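Local coordinates for protein anopheles gambiae adenosine kinase (Anopheles gambiae, PDB 3LOO) that probably catalyses the ATP-dependent phosphorylation of adenosine to AMP, as an adenosine kinase of the pfkB carbohydrate kinase family, at residues Cys139-Leu142 / Gln147-Leu150; Asp43-Tyr48 / Leu142-Gln147; Ala152-Ala157 / Phe186-Phe191; Ile276-Gln281 / Asp317-Gly322. All coordinates share one frame; numbering follows the deposited sequence.

Contacts 1, 2 and 4 are buried, contact 3 only partly. Contacts 1 and 2 share Leu142 and strand 137-144: the first is a hairpin pairing with two backbone hydrogen bonds, the second sets a helix against the sheet mainly by leucine methyls, with no hydrogen bond across it. Contact 3 follows further along strand 147-153 and joins that part of the chain to helix 187-203 through aliphatic groups near an adenine. Contact 4, nearest the chain's centre, belongs to the larger sheet: a strand and helix 315-328 meet over a phenylalanine ring. The bound dinucleotide touches contacts 1, 3 and 4, meeting mostly apolar side chains in contact 3 but hydrogen-bond donors to its phosphates in contact 4.

Contact 1: residues Cys139-Leu142 / Gln147-Leu150. With B4P (bis(adenosine)-5'-tetraphosphate), chain D.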
# COMPACT_ATOMS: atom_id res chain seq x y z
N CYS A 139 -2.75 -1.73 13.49
CA CYS A 139 -3.94 -2.02 12.72
C CYS A 139 -4.51 -3.34 13.22
O CYS A 139 -3.82 -4.35 13.19
CB CYS A 139 -3.63 -2.10 11.21
SG CYS A 139 -5.10 -2.47 10.19
N ALA A 140 -5.74 -3.30 13.74
CA ALA A 140 -6.47 -4.50 14.09
C ALA A 140 -6.79 -5.23 12.81
O ALA A 140 -7.32 -4.63 11.87
CB ALA A 140 -7.78 -4.13 14.85
N VAL A 141 -6.47 -6.53 12.76
CA VAL A 141 -6.83 -7.37 11.63
C VAL A 141 -7.67 -8.52 12.19
O VAL A 141 -7.13 -9.45 12.80
CB VAL A 141 -5.58 -7.97 10.94
CG1 VAL A 141 -6.00 -8.92 9.82
CG2 VAL A 141 -4.63 -6.88 10.40
N LEU A 142 -8.99 -8.43 12.03
CA LEU A 142 -9.90 -9.38 12.65
C LEU A 142 -10.37 -10.38 11.63
O LEU A 142 -10.95 -10.00 10.61
CB LEU A 142 -11.11 -8.64 13.24
CG LEU A 142 -10.77 -7.48 14.16
CD1 LEU A 142 -12.02 -6.94 14.82
CD2 LEU A 142 -9.77 -7.95 15.20
N GLN A 147 -13.78 -13.94 6.01
CA GLN A 147 -13.79 -12.48 5.92
C GLN A 147 -12.75 -11.84 6.85
O GLN A 147 -12.31 -12.45 7.84
CB GLN A 147 -15.19 -11.97 6.24
CG GLN A 147 -16.28 -12.66 5.41
CD GLN A 147 -17.48 -11.77 5.21
OE1 GLN A 147 -18.30 -11.59 6.12
NE2 GLN A 147 -17.59 -11.19 4.01
N ARG A 148 -12.33 -10.63 6.50
CA ARG A 148 -11.38 -9.85 7.29
C ARG A 148 -11.93 -8.47 7.50
O ARG A 148 -12.55 -7.91 6.59
CB ARG A 148 -10.02 -9.74 6.59
CG ARG A 148 -9.28 -11.03 6.52
CD ARG A 148 -8.10 -10.98 5.56
NE ARG A 148 -6.95 -11.41 6.33
CZ ARG A 148 -6.02 -10.58 6.77
NH1 ARG A 148 -5.02 -11.05 7.50
NH2 ARG A 148 -6.08 -9.28 6.47
N SER A 149 -11.72 -7.96 8.70
CA SER A 149 -12.10 -6.60 9.05
C SER A 149 -10.92 -5.88 9.72
O SER A 149 -10.32 -6.40 10.69
CB SER A 149 -13.29 -6.63 9.98
OG SER A 149 -13.89 -5.36 10.07
N LEU A 150 -10.63 -4.68 9.26
CA LEU A 150 -9.40 -3.97 9.62
C LEU A 150 -9.76 -2.68 10.29
O LEU A 150 -10.70 -2.01 9.86
CB LEU A 150 -8.59 -3.67 8.35
CG LEU A 150 -7.56 -4.64 7.77
CD1 LEU A 150 -7.85 -6.11 8.02
CD2 LEU A 150 -7.29 -4.36 6.25
PA B4P D . -5.36 -6.65 3.33
O1A B4P D . -4.93 -7.99 3.91
O2A B4P D . -6.74 -6.12 3.72
O3A B4P D . -5.46 -6.88 1.74
PB B4P D . -4.61 -6.00 0.72
O1B B4P D . -3.12 -6.33 0.81
O2B B4P D . -5.06 -4.55 0.67
O3B B4P D . -5.30 -6.96 -0.45
PG B4P D . -6.24 -6.50 -1.68
O1G B4P D . -7.69 -6.60 -1.35
O2G B4P D . -5.76 -5.12 -2.09
O3G B4P D . -5.87 -7.52 -2.85
PD B4P D . -6.72 -8.72 -3.52
O1D B4P D . -7.49 -9.40 -2.44
O2D B4P D . -7.41 -8.29 -4.78
O5E B4P D . -4.21 -5.53 3.59
C5E B4P D . -3.69 -5.62 4.90
C4E B4P D . -2.76 -4.50 5.28
O4E B4P D . -3.37 -3.22 5.19
C3E B4P D . -2.42 -4.66 6.73
O3E B4P D . -1.08 -5.18 6.75
C2E B4P D . -2.46 -3.25 7.30
O2E B4P D . -1.29 -2.86 8.04
C1E B4P D . -2.69 -2.36 6.07
N9A B4P D . -3.54 -1.21 6.43
C8A B4P D . -4.85 -1.22 6.83
N7A B4P D . -5.22 0.07 7.07
C5A B4P D . -4.15 0.89 6.87
C6A B4P D . -3.92 2.27 6.94
N6A B4P D . -4.88 3.17 7.34
N1A B4P D . -2.68 2.75 6.66
C2A B4P D . -1.68 1.93 6.25
N3A B4P D . -1.88 0.60 6.16
C4A B4P D . -3.10 0.07 6.45
O5F B4P D . -5.50 -9.69 -3.89
C5F B4P D . -4.32 -9.21 -4.53
C4F B4P D . -3.64 -10.43 -5.15
O4F B4P D . -3.53 -11.51 -4.21
C3F B4P D . -4.49 -11.02 -6.26
O3F B4P D . -4.31 -10.27 -7.45
C2F B4P D . -3.96 -12.44 -6.34
O2F B4P D . -2.76 -12.48 -7.14
C1F B4P D . -3.67 -12.78 -4.87
N9B B4P D . -4.88 -13.47 -4.32
C8B B4P D . -5.83 -12.90 -3.55
N7B B4P D . -6.80 -13.79 -3.24
C5B B4P D . -6.50 -14.97 -3.82
C6B B4P D . -7.09 -16.23 -3.89
N6B B4P D . -8.26 -16.45 -3.24
N1B B4P D . -6.48 -17.23 -4.59
C2B B4P D . -5.30 -17.02 -5.24
N3B B4P D . -4.69 -15.81 -5.22
C4B B4P D . -5.23 -14.75 -4.54
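Val141 lays its CG1 methyl over one face of the Arg148 guanidinium, 3.3 Å from NH1. The methyl is brought there by a first torsion that sets it anti to the backbone N (chi1 176°), while the arginine chain bends at chi3 and the two side chains cross at a slant. Arg148 NH2 also comes 3.1 Å from O1A of the dinucleotide, approaching from an oblique direction, and is hydrogen-bonded to Asn313. The guanidinium thus has an apolar layer on one face and a phosphate beside it. Next to it, Leu150 runs alongside Val141, its CD1 3.8 Å from Val141 CG1. Its other methyl, CD2, turns to the ligand and lies 3.1 Å from O2A. Cys139 SG completes the patch, 3.6 Å from C8A of the adenine.

The backbones form an antiparallel hairpin. Leu142 and Ser149 are a hydrogen-bonded pair: Leu142 N gives to Ser149 O at 2.8 Å, and Ser149 N returns a bond to Leu142 O at 2.9 Å. Val141 and Leu150 are the next, non-hydrogen-bonded pair, with both side chains on the ligand face of the sheet.

On the opposite face, Ala140 and Leu142 pack against helix 64-73, and Ser149 OG bonds to Gln51 O. Strand 33-39 flanks strand 137-144 along its other edge.

Contact 2: residues Asp43-Tyr48 / Leu142-Gln147; sequences DLLNKY and LVTGTQ
Leu44 reaches toward the strand first, its CD2 methyl 4.4 Å from Leu142 CD1, a loose apolar touch. The same leucine also leans on Glu68 and Leu69 of helix 64-73. Leu45, one residue on, makes the closer contact. Its CD2 comes to 3.5 Å from Leu142 CD1, tighter than ordinary methyl packing, and the two leucines run past one another, antiparallel. Leu45 starts out alongside the strand, its CG anti to the carbonyl carbon (chi1 -58°); the second torsion (chi2 -161°) then extends CD1 toward Thr144 and leaves CD2 turned to Leu142 CD1. The extended branch, CD1, stands 4.3 Å from Thr144 OG1, a hydroxyl engaged by Val40 O.

This is a short helix laid on one face of the five-stranded sheet that forms the lid in kinases of the pfkB type. It follows strand 33-39 directly, and that strand pairs with 137-144, so helix 42-47 folds back over its own sheet. The strand it covers soon turns: Thr144 to Gln147 form a type II' beta turn closing the hairpin, with Gly145 at positive phi (58°) and Gln147 N bonded to Thr144 O at 2.9 Å.

Further along the helix, Lys47 N still bonds to Asp43 O at 2.9 Å, while its amine pairs with Glu68 in a salt bridge. Tyr48, the first residue to leave helical geometry, gives its N to Leu45 O at 3.1 Å and hydrogen-bonds the same Glu68 through OH.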
# COMPACT_ATOMS: atom_id res chain seq x y z
N ASP A 43 -19.66 -11.20 17.53
CA ASP A 43 -19.94 -10.40 18.72
C ASP A 43 -18.83 -9.41 18.99
O ASP A 43 -19.08 -8.31 19.49
CB ASP A 43 -20.20 -11.28 19.96
CG ASP A 43 -19.12 -12.33 20.17
OD1 ASP A 43 -18.84 -12.66 21.35
OD2 ASP A 43 -18.55 -12.81 19.16
N LEU A 44 -17.59 -9.78 18.67
CA LEU A 44 -16.51 -8.79 18.79
C LEU A 44 -16.70 -7.63 17.80
O LEU A 44 -16.63 -6.48 18.18
CB LEU A 44 -15.11 -9.43 18.69
CG LEU A 44 -13.98 -8.43 18.93
CD1 LEU A 44 -13.95 -7.97 20.37
CD2 LEU A 44 -12.68 -9.07 18.57
N LEU A 45 -16.98 -7.94 16.55
CA LEU A 45 -17.29 -6.91 15.55
C LEU A 45 -18.46 -6.00 15.96
O LEU A 45 -18.37 -4.77 15.84
CB LEU A 45 -17.63 -7.54 14.21
CG LEU A 45 -16.59 -8.46 13.54
CD1 LEU A 45 -16.93 -8.58 12.07
CD2 LEU A 45 -15.17 -7.92 13.71
N ASN A 46 -19.55 -6.62 16.43
CA ASN A 46 -20.71 -5.87 16.89
C ASN A 46 -20.38 -4.98 18.04
O ASN A 46 -20.76 -3.82 18.04
CB ASN A 46 -21.85 -6.81 17.26
CG ASN A 46 -22.58 -7.33 16.05
OD1 ASN A 46 -22.06 -7.33 14.94
ND2 ASN A 46 -23.80 -7.80 16.27
N LYS A 47 -19.60 -5.50 18.99
CA LYS A 47 -19.15 -4.66 20.10
C LYS A 47 -18.47 -3.37 19.64
O LYS A 47 -18.57 -2.34 20.31
CB LYS A 47 -18.20 -5.44 21.00
CG LYS A 47 -17.79 -4.71 22.27
CD LYS A 47 -16.93 -5.62 23.16
CE LYS A 47 -16.29 -4.83 24.28
NZ LYS A 47 -15.37 -5.68 25.11
N TYR A 48 -17.78 -3.40 18.51
CA TYR A 48 -17.03 -2.21 18.07
C TYR A 48 -17.61 -1.51 16.81
O TYR A 48 -16.93 -0.67 16.18
CB TYR A 48 -15.54 -2.55 17.94
CG TYR A 48 -14.89 -2.77 19.28
CD1 TYR A 48 -14.59 -1.70 20.11
CD2 TYR A 48 -14.61 -4.05 19.74
CE1 TYR A 48 -13.99 -1.90 21.37
CE2 TYR A 48 -14.02 -4.26 20.97
CZ TYR A 48 -13.72 -3.20 21.78
OH TYR A 48 -13.14 -3.46 23.00
N LEU A 142 -8.99 -8.43 12.03
CA LEU A 142 -9.90 -9.38 12.65
C LEU A 142 -10.37 -10.38 11.63
O LEU A 142 -10.95 -10.00 10.61
CB LEU A 142 -11.11 -8.64 13.24
CG LEU A 142 -10.77 -7.48 14.16
CD1 LEU A 142 -12.02 -6.94 14.82
CD2 LEU A 142 -9.77 -7.95 15.20
N VAL A 143 -10.11 -11.65 11.90
CA VAL A 143 -10.51 -12.74 11.00
C VAL A 143 -11.79 -13.42 11.51
O VAL A 143 -11.83 -13.91 12.65
CB VAL A 143 -9.37 -13.76 10.85
CG1 VAL A 143 -9.85 -14.99 10.09
CG2 VAL A 143 -8.18 -13.12 10.17
N THR A 144 -12.83 -13.39 10.69
CA THR A 144 -14.10 -14.05 11.00
C THR A 144 -14.51 -14.85 9.77
O THR A 144 -14.82 -14.28 8.72
CB THR A 144 -15.21 -13.05 11.32
OG1 THR A 144 -14.86 -12.31 12.50
CG2 THR A 144 -16.50 -13.79 11.60
N GLY A 145 -14.50 -16.18 9.93
CA GLY A 145 -14.69 -17.11 8.82
C GLY A 145 -13.63 -16.84 7.78
O GLY A 145 -12.44 -16.86 8.10
N THR A 146 -14.05 -16.57 6.54
CA THR A 146 -13.13 -16.22 5.44
C THR A 146 -13.11 -14.70 5.15
O THR A 146 -12.51 -14.24 4.18
CB THR A 146 -13.47 -16.99 4.14
OG1 THR A 146 -14.78 -16.60 3.71
CG2 THR A 146 -13.44 -18.50 4.37
N GLN A 147 -13.78 -13.94 6.01
CA GLN A 147 -13.79 -12.48 5.92
C GLN A 147 -12.75 -11.84 6.85
O GLN A 147 -12.31 -12.45 7.84
CB GLN A 147 -15.19 -11.97 6.24
CG GLN A 147 -16.28 -12.66 5.41
CD GLN A 147 -17.48 -11.77 5.21
OE1 GLN A 147 -18.30 -11.59 6.12
NE2 GLN A 147 -17.59 -11.19 4.01

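Contact 3: residues Ala152-Ala157 / Phe186-Phe191; sequences ANLAAA and FFTVSF. With B4P (bis(adenosine)-5'-tetraphosphate), chain D.
At the adenine end of the ligand pocket, just beyond Ala152 and Asn153 of the small sheet, Leu154 bridges a bound base and the residues Thr188 and Val189. Its two branches divide the work. CD2 faces the ligand, 3.7 Å from the exocyclic N6A. CD1 points the other way and touches Thr188 CG2 at 3.4 Å, a tight methyl pair, and Val189 CG2 at 3.7 Å. Thr188 offers its methyl because CG2 sits anti to the backbone N, which turns the hydroxyl to the other side (chi1 -55°), where OG1 bonds to Tyr221 OH.

Val189 spreads its branches over a second site. CG1 comes to 3.0 Å from Ala157 O and CG2 to 3.4 Å from that oxygen, so both methyls of the valine face the carbonyl oxygen from one side, at very close range for CG1.

Each segment is folded by its own backbone bonds. A turn brings Ala157 N to 2.9 Å from Leu154 O, and Phe186 O accepts from two amides, Val189 N and Ser190 N. Leu33 and Leu57 of the small sheet lie against Leu154 as well, and Asn31 touches both Leu154 and Val189.

Ala152 CB, 3.4 Å from N6A, adds a further apolar wall to the adenine. A nucleoside held between the lid sheet and the larger alpha/beta part of the chain, with small aliphatic groups about its base, is consistent with the adenosine site of a ribokinase-like, pfkB-family kinase.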
# COMPACT_ATOMS: atom_id res chain seq x y z
N ALA A 152 -7.56 0.64 11.68
CA ALA A 152 -6.22 1.25 11.74
C ALA A 152 -6.20 2.42 12.71
O ALA A 152 -6.94 3.40 12.54
CB ALA A 152 -5.75 1.72 10.32
N ASN A 153 -5.38 2.27 13.73
CA ASN A 153 -5.13 3.27 14.74
C ASN A 153 -3.79 3.87 14.37
O ASN A 153 -2.72 3.29 14.69
CB ASN A 153 -5.04 2.59 16.12
CG ASN A 153 -4.58 3.56 17.22
OD1 ASN A 153 -4.84 4.76 17.16
ND2 ASN A 153 -3.89 3.02 18.21
N LEU A 154 -3.86 4.98 13.63
CA LEU A 154 -2.67 5.57 12.99
C LEU A 154 -1.67 6.13 13.98
O LEU A 154 -0.46 5.93 13.83
CB LEU A 154 -3.04 6.65 11.97
CG LEU A 154 -3.80 6.20 10.70
CD1 LEU A 154 -3.93 7.34 9.72
CD2 LEU A 154 -3.06 4.99 10.01
N ALA A 155 -2.18 6.84 14.99
CA ALA A 155 -1.38 7.33 16.12
C ALA A 155 -0.09 8.03 15.62
O ALA A 155 -0.22 9.05 14.94
CB ALA A 155 -1.11 6.18 17.12
N ALA A 156 1.12 7.51 15.89
CA ALA A 156 2.35 8.22 15.46
C ALA A 156 2.48 8.38 13.95
O ALA A 156 3.10 9.35 13.47
CB ALA A 156 3.62 7.56 16.04
N ALA A 157 1.90 7.46 13.20
CA ALA A 157 1.93 7.61 11.72
C ALA A 157 1.28 8.92 11.29
O ALA A 157 1.62 9.44 10.23
CB ALA A 157 1.29 6.42 11.01
N PHE A 186 -1.94 7.05 3.07
CA PHE A 186 -1.07 8.16 3.47
C PHE A 186 -1.74 9.52 3.32
O PHE A 186 -1.29 10.50 3.94
CB PHE A 186 0.29 8.09 2.70
CG PHE A 186 1.34 9.09 3.16
CD1 PHE A 186 2.05 8.91 4.35
CD2 PHE A 186 1.68 10.18 2.35
CE1 PHE A 186 3.06 9.80 4.76
CE2 PHE A 186 2.68 11.08 2.74
CZ PHE A 186 3.38 10.89 3.94
N PHE A 187 -2.80 9.60 2.52
CA PHE A 187 -3.58 10.87 2.40
C PHE A 187 -4.19 11.33 3.73
O PHE A 187 -4.34 12.55 3.96
CB PHE A 187 -4.68 10.77 1.35
CG PHE A 187 -4.20 10.62 -0.06
CD1 PHE A 187 -2.88 10.21 -0.36
CD2 PHE A 187 -5.08 10.83 -1.11
CE1 PHE A 187 -2.49 10.05 -1.68
CE2 PHE A 187 -4.69 10.66 -2.41
CZ PHE A 187 -3.39 10.26 -2.70
N THR A 188 -4.53 10.37 4.60
CA THR A 188 -5.03 10.68 5.95
C THR A 188 -3.99 11.52 6.67
O THR A 188 -4.32 12.45 7.43
CB THR A 188 -5.28 9.39 6.78
OG1 THR A 188 -6.16 8.54 6.06
CG2 THR A 188 -5.88 9.69 8.18
N VAL A 189 -2.72 11.22 6.41
CA VAL A 189 -1.65 11.78 7.21
C VAL A 189 -0.99 13.00 6.57
O VAL A 189 -0.71 13.96 7.27
CB VAL A 189 -0.60 10.69 7.54
CG1 VAL A 189 0.59 11.29 8.17
CG2 VAL A 189 -1.24 9.62 8.46
N SER A 190 -0.69 12.94 5.27
CA SER A 190 -0.01 14.06 4.63
C SER A 190 -0.21 14.03 3.15
O SER A 190 0.72 13.68 2.39
CB SER A 190 1.51 14.04 4.94
OG SER A 190 2.08 15.32 4.67
N PHE A 191 -1.41 14.39 2.72
CA PHE A 191 -1.67 14.50 1.29
C PHE A 191 -0.70 15.50 0.64
O PHE A 191 -0.32 15.35 -0.52
CB PHE A 191 -3.13 14.91 0.99
CG PHE A 191 -3.36 15.23 -0.46
CD1 PHE A 191 -3.34 14.22 -1.42
CD2 PHE A 191 -3.56 16.56 -0.88
CE1 PHE A 191 -3.52 14.51 -2.75
CE2 PHE A 191 -3.75 16.85 -2.23
CZ PHE A 191 -3.73 15.84 -3.16
PA B4P D . -5.36 -6.65 3.33
O1A B4P D . -4.93 -7.99 3.91
O2A B4P D . -6.74 -6.12 3.72
O3A B4P D . -5.46 -6.88 1.74
PB B4P D . -4.61 -6.00 0.72
O1B B4P D . -3.12 -6.33 0.81
O2B B4P D . -5.06 -4.55 0.67
O3B B4P D . -5.30 -6.96 -0.45
PG B4P D . -6.24 -6.50 -1.68
O1G B4P D . -7.69 -6.60 -1.35
O2G B4P D . -5.76 -5.12 -2.09
O3G B4P D . -5.87 -7.52 -2.85
PD B4P D . -6.72 -8.72 -3.52
O1D B4P D . -7.49 -9.40 -2.44
O2D B4P D . -7.41 -8.29 -4.78
O5E B4P D . -4.21 -5.53 3.59
C5E B4P D . -3.69 -5.62 4.90
C4E B4P D . -2.76 -4.50 5.28
O4E B4P D . -3.37 -3.22 5.19
C3E B4P D . -2.42 -4.66 6.73
O3E B4P D . -1.08 -5.18 6.75
C2E B4P D . -2.46 -3.25 7.30
O2E B4P D . -1.29 -2.86 8.04
C1E B4P D . -2.69 -2.36 6.07
N9A B4P D . -3.54 -1.21 6.43
C8A B4P D . -4.85 -1.22 6.83
N7A B4P D . -5.22 0.07 7.07
C5A B4P D . -4.15 0.89 6.87
C6A B4P D . -3.92 2.27 6.94
N6A B4P D . -4.88 3.17 7.34
N1A B4P D . -2.68 2.75 6.66
C2A B4P D . -1.68 1.93 6.25
N3A B4P D . -1.88 0.60 6.16
C4A B4P D . -3.10 0.07 6.45
O5F B4P D . -5.50 -9.69 -3.89
C5F B4P D . -4.32 -9.21 -4.53
C4F B4P D . -3.64 -10.43 -5.15
O4F B4P D . -3.53 -11.51 -4.21
C3F B4P D . -4.49 -11.02 -6.26
O3F B4P D . -4.31 -10.27 -7.45
C2F B4P D . -3.96 -12.44 -6.34
O2F B4P D . -2.76 -12.48 -7.14
C1F B4P D . -3.67 -12.78 -4.87
N9B B4P D . -4.88 -13.47 -4.32
C8B B4P D . -5.83 -12.90 -3.55
N7B B4P D . -6.80 -13.79 -3.24
C5B B4P D . -6.50 -14.97 -3.82
C6B B4P D . -7.09 -16.23 -3.89
N6B B4P D . -8.26 -16.45 -3.24
N1B B4P D . -6.48 -17.23 -4.59
C2B B4P D . -5.30 -17.02 -5.24
N3B B4P D . -4.69 -15.81 -5.22
C4B B4P D . -5.23 -14.75 -4.54

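Contact 4: residues Ile276-Gln281 / Asp317-Gly322. With B4P (bis(adenosine)-5'-tetraphosphate), chain D.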
# COMPACT_ATOMS: atom_id res chain seq x y z
N ILE A 276 -1.15 3.79 -16.56
CA ILE A 276 -1.52 2.38 -16.36
C ILE A 276 -2.44 2.29 -15.14
O ILE A 276 -2.17 2.94 -14.11
CB ILE A 276 -0.24 1.55 -16.08
CG1 ILE A 276 0.63 1.60 -17.33
CG2 ILE A 276 -0.57 0.12 -15.83
CD1 ILE A 276 -0.08 1.10 -18.53
N VAL A 277 -3.54 1.56 -15.27
CA VAL A 277 -4.39 1.24 -14.11
C VAL A 277 -4.40 -0.28 -13.95
O VAL A 277 -4.64 -1.00 -14.92
CB VAL A 277 -5.81 1.82 -14.28
CG1 VAL A 277 -6.68 1.48 -13.06
CG2 VAL A 277 -5.75 3.35 -14.54
N ILE A 278 -4.12 -0.76 -12.75
CA ILE A 278 -4.09 -2.23 -12.46
C ILE A 278 -5.12 -2.57 -11.38
O ILE A 278 -5.05 -2.00 -10.28
CB ILE A 278 -2.66 -2.72 -12.09
CG1 ILE A 278 -1.74 -2.57 -13.32
CG2 ILE A 278 -2.66 -4.19 -11.63
CD1 ILE A 278 -0.24 -2.67 -12.99
N ILE A 279 -6.07 -3.45 -11.68
CA ILE A 279 -7.13 -3.81 -10.74
C ILE A 279 -7.05 -5.28 -10.42
O ILE A 279 -7.15 -6.12 -11.33
CB ILE A 279 -8.53 -3.47 -11.30
CG1 ILE A 279 -8.56 -1.96 -11.61
CG2 ILE A 279 -9.64 -3.86 -10.28
CD1 ILE A 279 -9.71 -1.53 -12.42
N THR A 280 -6.82 -5.57 -9.13
CA THR A 280 -6.81 -6.92 -8.61
C THR A 280 -8.25 -7.29 -8.25
O THR A 280 -9.06 -6.42 -7.90
CB THR A 280 -5.85 -7.07 -7.37
OG1 THR A 280 -6.31 -6.26 -6.27
CG2 THR A 280 -4.38 -6.64 -7.74
N GLN A 281 -8.55 -8.58 -8.32
CA GLN A 281 -9.89 -9.10 -8.08
C GLN A 281 -9.83 -10.40 -7.26
O GLN A 281 -10.52 -11.36 -7.60
CB GLN A 281 -10.54 -9.48 -9.41
CG GLN A 281 -10.46 -8.49 -10.55
CD GLN A 281 -11.43 -8.85 -11.69
OE1 GLN A 281 -11.07 -9.53 -12.68
NE2 GLN A 281 -12.68 -8.46 -11.51
N ASP A 317 -0.75 -5.96 -1.09
CA ASP A 317 0.52 -5.26 -0.86
C ASP A 317 1.71 -6.00 -1.46
O ASP A 317 2.60 -5.37 -2.04
CB ASP A 317 0.76 -4.95 0.63
CG ASP A 317 -0.42 -4.15 1.28
OD1 ASP A 317 -1.14 -3.41 0.58
OD2 ASP A 317 -0.60 -4.27 2.52
N ALA A 318 1.67 -7.33 -1.34
CA ALA A 318 2.65 -8.23 -1.90
C ALA A 318 2.61 -8.27 -3.41
O ALA A 318 3.67 -8.42 -4.06
CB ALA A 318 2.39 -9.71 -1.36
N PHE A 319 1.40 -8.17 -3.95
CA PHE A 319 1.24 -8.04 -5.40
C PHE A 319 2.02 -6.82 -5.87
O PHE A 319 2.79 -6.90 -6.82
CB PHE A 319 -0.22 -7.89 -5.82
CG PHE A 319 -0.37 -7.59 -7.28
CD1 PHE A 319 -0.39 -8.63 -8.23
CD2 PHE A 319 -0.42 -6.27 -7.71
CE1 PHE A 319 -0.47 -8.35 -9.59
CE2 PHE A 319 -0.49 -5.98 -9.09
CZ PHE A 319 -0.52 -7.01 -10.02
N VAL A 320 1.82 -5.69 -5.21
CA VAL A 320 2.56 -4.46 -5.58
C VAL A 320 4.08 -4.60 -5.38
O VAL A 320 4.85 -4.19 -6.24
CB VAL A 320 2.03 -3.19 -4.88
CG1 VAL A 320 2.95 -1.95 -5.19
CG2 VAL A 320 0.61 -2.86 -5.38
N GLY A 321 4.51 -5.17 -4.25
CA GLY A 321 5.96 -5.43 -4.07
C GLY A 321 6.57 -6.24 -5.22
O GLY A 321 7.65 -5.92 -5.67
N GLY A 322 5.90 -7.29 -5.68
CA GLY A 322 6.38 -8.14 -6.79
C GLY A 322 6.48 -7.31 -8.07
O GLY A 322 7.48 -7.39 -8.80
PA B4P D . -5.36 -6.65 3.33
O1A B4P D . -4.93 -7.99 3.91
O2A B4P D . -6.74 -6.12 3.72
O3A B4P D . -5.46 -6.88 1.74
PB B4P D . -4.61 -6.00 0.72
O1B B4P D . -3.12 -6.33 0.81
O2B B4P D . -5.06 -4.55 0.67
O3B B4P D . -5.30 -6.96 -0.45
PG B4P D . -6.24 -6.50 -1.68
O1G B4P D . -7.69 -6.60 -1.35
O2G B4P D . -5.76 -5.12 -2.09
O3G B4P D . -5.87 -7.52 -2.85
PD B4P D . -6.72 -8.72 -3.52
O1D B4P D . -7.49 -9.40 -2.44
O2D B4P D . -7.41 -8.29 -4.78
O5E B4P D . -4.21 -5.53 3.59
C5E B4P D . -3.69 -5.62 4.90
C4E B4P D . -2.76 -4.50 5.28
O4E B4P D . -3.37 -3.22 5.19
C3E B4P D . -2.42 -4.66 6.73
O3E B4P D . -1.08 -5.18 6.75
C2E B4P D . -2.46 -3.25 7.30
O2E B4P D . -1.29 -2.86 8.04
C1E B4P D . -2.69 -2.36 6.07
N9A B4P D . -3.54 -1.21 6.43
C8A B4P D . -4.85 -1.22 6.83
N7A B4P D . -5.22 0.07 7.07
C5A B4P D . -4.15 0.89 6.87
C6A B4P D . -3.92 2.27 6.94
N6A B4P D . -4.88 3.17 7.34
N1A B4P D . -2.68 2.75 6.66
C2A B4P D . -1.68 1.93 6.25
N3A B4P D . -1.88 0.60 6.16
C4A B4P D . -3.10 0.07 6.45
O5F B4P D . -5.50 -9.69 -3.89
C5F B4P D . -4.32 -9.21 -4.53
C4F B4P D . -3.64 -10.43 -5.15
O4F B4P D . -3.53 -11.51 -4.21
C3F B4P D . -4.49 -11.02 -6.26
O3F B4P D . -4.31 -10.27 -7.45
C2F B4P D . -3.96 -12.44 -6.34
O2F B4P D . -2.76 -12.48 -7.14
C1F B4P D . -3.67 -12.78 -4.87
N9B B4P D . -4.88 -13.47 -4.32
C8B B4P D . -5.83 -12.90 -3.55
N7B B4P D . -6.80 -13.79 -3.24
C5B B4P D . -6.50 -14.97 -3.82
C6B B4P D . -7.09 -16.23 -3.89
N6B B4P D . -8.26 -16.45 -3.24
N1B B4P D . -6.48 -17.23 -4.59
C2B B4P D . -5.30 -17.02 -5.24
N3B B4P D . -4.69 -15.81 -5.22
C4B B4P D . -5.23 -14.75 -4.54
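Two first torsions set up the meeting of Phe319 and Thr280. The phenylalanine ring stands anti to its own amide nitrogen (chi1 173°), which swings it off helix 315-328 toward the strand. Thr280 places OG1 between its N and carbonyl carbon (chi1 64°), leaving CG2 to turn to the ring. That methyl lies 4.1 Å from the centroid of the Phe319 ring, 15° off its normal, in a CH-pi contact over the face. Ile278, two residues back on the same side of the strand, brings its CG2 obliquely to the ring, 3.8 Å from Phe319 CE2. The ring thus packs that helix against strand 276-281 of the central sheet. Ile337 and Ile341 of helix 333-350 also touch it.

The threonine works in two directions. While CG2 covers the aromatic ring, OG1 donates a 2.7 Å hydrogen bond to O2D of the dinucleotide, so one side chain packs by its methyl and binds the phosphate chain by its hydroxyl. From the helix, Asp317 N donates to O1B at 3.1 Å. The Asp317 carboxylate is held by Ser82 and Asn85, which bond to OD1 and OD2.

Amides at the start of a helix pointing at a phosphate chain, with Gly314 N adding a bond to the ligand, are the hallmark of the anion hole in the Gly-Ala-Gly-Asp motif of pfkB-family kinases.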